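Local coordinates for leucyl aminopeptidase (Trypanosoma brucei brucei, PDB 5NTD), which removes amino-terminal residues, leucine in particular, from peptides as a metal-dependent aminopeptidase of the M17 family, at the manganese (II) ion site. Residues are numbered along the deposited sequence; one frame, centred on the assembly and turned at random.

The manganese (II) ion site. Residues 289, 291, 294, 296, 301, 312, 344, 371-373, 401. With MN (manganese (II) ion), chain B; MN (manganese (II) ion), chain C; BES (2-(3-amino-2-hydroxy-4-phenyl-butyrylamino)-4-methyl-pentanoic acid), chain D.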
# COMPACT_ATOMS: atom_id res chain seq x y z
N LYS A 289 -18.04 25.66 4.89
CA LYS A 289 -17.28 24.93 3.83
C LYS A 289 -18.32 24.31 2.89
O LYS A 289 -19.02 23.40 3.26
CB LYS A 289 -16.33 23.85 4.40
CG LYS A 289 -15.58 23.03 3.34
CD LYS A 289 -14.81 21.83 3.94
CE LYS A 289 -14.14 20.95 2.88
NZ LYS A 289 -13.44 19.69 3.27
N ILE A 291 -17.86 22.64 -0.14
CA ILE A 291 -17.20 21.83 -1.17
C ILE A 291 -18.21 20.80 -1.65
O ILE A 291 -18.45 19.78 -1.03
CB ILE A 291 -15.90 21.19 -0.67
CG1 ILE A 291 -14.91 22.29 -0.26
CG2 ILE A 291 -15.28 20.31 -1.76
CD1 ILE A 291 -14.49 23.25 -1.35
N ASP A 294 -15.40 16.78 -3.16
CA ASP A 294 -13.96 16.80 -2.81
C ASP A 294 -13.33 15.55 -3.42
O ASP A 294 -13.32 14.49 -2.81
CB ASP A 294 -13.75 16.82 -1.26
CG ASP A 294 -12.30 17.13 -0.84
OD1 ASP A 294 -11.51 17.33 -1.79
OD2 ASP A 294 -11.96 17.27 0.44
N GLY A 296 -10.24 15.50 -4.04
CA GLY A 296 -8.86 15.66 -3.53
C GLY A 296 -8.03 16.60 -4.36
O GLY A 296 -6.94 17.04 -3.96
N LYS A 301 -8.00 11.47 -4.10
CA LYS A 301 -8.45 10.48 -3.13
C LYS A 301 -8.63 9.11 -3.79
O LYS A 301 -9.11 9.04 -4.89
CB LYS A 301 -9.79 10.83 -2.49
CG LYS A 301 -9.76 12.10 -1.68
CD LYS A 301 -11.13 12.33 -1.04
CE LYS A 301 -11.13 13.63 -0.27
NZ LYS A 301 -10.24 13.55 0.91
N ASP A 312 -19.38 16.98 1.55
CA ASP A 312 -18.31 17.91 1.91
C ASP A 312 -18.81 19.34 1.88
O ASP A 312 -18.05 20.30 2.16
CB ASP A 312 -17.05 17.76 1.03
CG ASP A 312 -15.75 18.04 1.79
OD1 ASP A 312 -15.77 17.83 3.02
OD2 ASP A 312 -14.71 18.40 1.18
N ASN A 344 -13.75 20.73 -5.64
CA ASN A 344 -12.30 20.40 -5.69
C ASN A 344 -12.11 19.33 -6.73
O ASN A 344 -12.25 18.14 -6.48
CB ASN A 344 -11.78 19.94 -4.32
CG ASN A 344 -10.26 19.97 -4.23
OD1 ASN A 344 -9.59 20.61 -5.02
ND2 ASN A 344 -9.74 19.31 -3.24
N ASP A 371 -5.66 18.31 -1.31
CA ASP A 371 -6.80 17.70 -0.62
C ASP A 371 -7.13 18.30 0.75
O ASP A 371 -8.18 17.98 1.39
CB ASP A 371 -6.61 16.19 -0.50
CG ASP A 371 -7.92 15.47 -0.20
OD1 ASP A 371 -9.06 16.10 -0.24
OD2 ASP A 371 -7.80 14.29 0.13
N ALA A 372 -6.23 19.16 1.17
CA ALA A 372 -6.48 20.09 2.31
C ALA A 372 -7.01 21.45 1.81
O ALA A 372 -6.42 22.52 2.01
CB ALA A 372 -5.23 20.29 3.16
N GLU A 373 -8.14 21.35 1.13
CA GLU A 373 -8.72 22.47 0.38
C GLU A 373 -9.66 23.31 1.25
O GLU A 373 -9.83 24.50 1.04
CB GLU A 373 -9.50 21.93 -0.83
CG GLU A 373 -10.94 21.39 -0.59
CD GLU A 373 -11.09 20.11 0.19
OE1 GLU A 373 -12.21 19.88 0.80
OE2 GLU A 373 -10.11 19.27 0.20
N THR A 401 -16.84 20.24 7.18
CA THR A 401 -16.54 18.79 7.18
C THR A 401 -15.06 18.67 6.90
O THR A 401 -14.62 18.30 5.80
CB THR A 401 -17.36 18.04 6.12
OG1 THR A 401 -17.29 18.76 4.88
CG2 THR A 401 -18.79 17.94 6.56
MN MN B . -9.98 17.42 0.92
MN MN C . -12.90 18.37 1.86
N2 BES D . -13.32 16.91 3.18
C1 BES D . -12.25 16.11 3.77
C6 BES D . -12.41 15.69 5.26
C7 BES D . -13.23 14.43 5.50
C8 BES D . -14.63 14.50 5.66
C12 BES D . -12.63 13.18 5.58
C9 BES D . -15.37 13.34 5.88
C11 BES D . -13.39 12.03 5.81
C10 BES D . -14.76 12.10 5.96
C2 BES D . -11.06 17.01 3.62
O2 BES D . -11.20 17.70 2.39
C3 BES D . -9.79 16.28 3.45
O3 BES D . -9.49 16.13 2.26
N1 BES D . -9.12 15.95 4.57
C4 BES D . -7.87 15.23 4.63
C13 BES D . -6.70 16.19 4.46
C14 BES D . -5.41 15.54 3.96
C15 BES D . -5.58 14.39 2.96
C16 BES D . -4.51 16.59 3.34
C5 BES D . -7.79 14.52 5.95
O1 BES D . -8.44 14.95 6.90
O4 BES D . -7.09 13.51 6.05
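Two of the carboxylates around the paired manganese ions of this M17 aminopeptidase active site are met from above their planes, Asp294 by the Asn344 amide and Asp312 by the Thr401 hydroxyl, whereas Asp371 is met by Lys301 NZ on the syn lone pair of OD2, at 2.7 Å. Over Asp294, Asn344 ND2 stands 3.0 Å from OD1 in a nearly straight bond (163° at H) that should fix the group's rotation. The other oxygen of Asp294, OD2, bridges alone, 2.0 Å from each manganese ion. Over Asp312, Thr401 OG1 donates to OD1 at 2.6 Å; that same OD1 also accepts from the bestatin amine N2, while OD2 binds the chain C ion. Asp371 chelates the chain B ion with its backbone O and side-chain OD1. Glu373 spans the pair, OE1 on the chain C ion and OE2 on the chain B ion; its chain reaches them from the crowded chi1 position (81°) with a bend at chi2.

Bestatin, the inhibitor, supplies further ligands to both ions, bringing each to at least six, near octahedral at the chain C ion and distorted at the chain B ion: its hydroxyl O2 bridges the ions, 1.9 Å from each manganese, N2 joins the chain C ion and the amide carbonyl O3 the chain B ion. Lys301, bent at chi4 (-67°), also donates to O3, and beside the metal it could polarise a substrate carbonyl. The leucine side chain of bestatin meets Ala372, whose CB packs against C16. Lys289 runs out extended from strand 282-291, and its NZ, presumably a neutral amine donor, binds the chain C manganese at 2.0 Å.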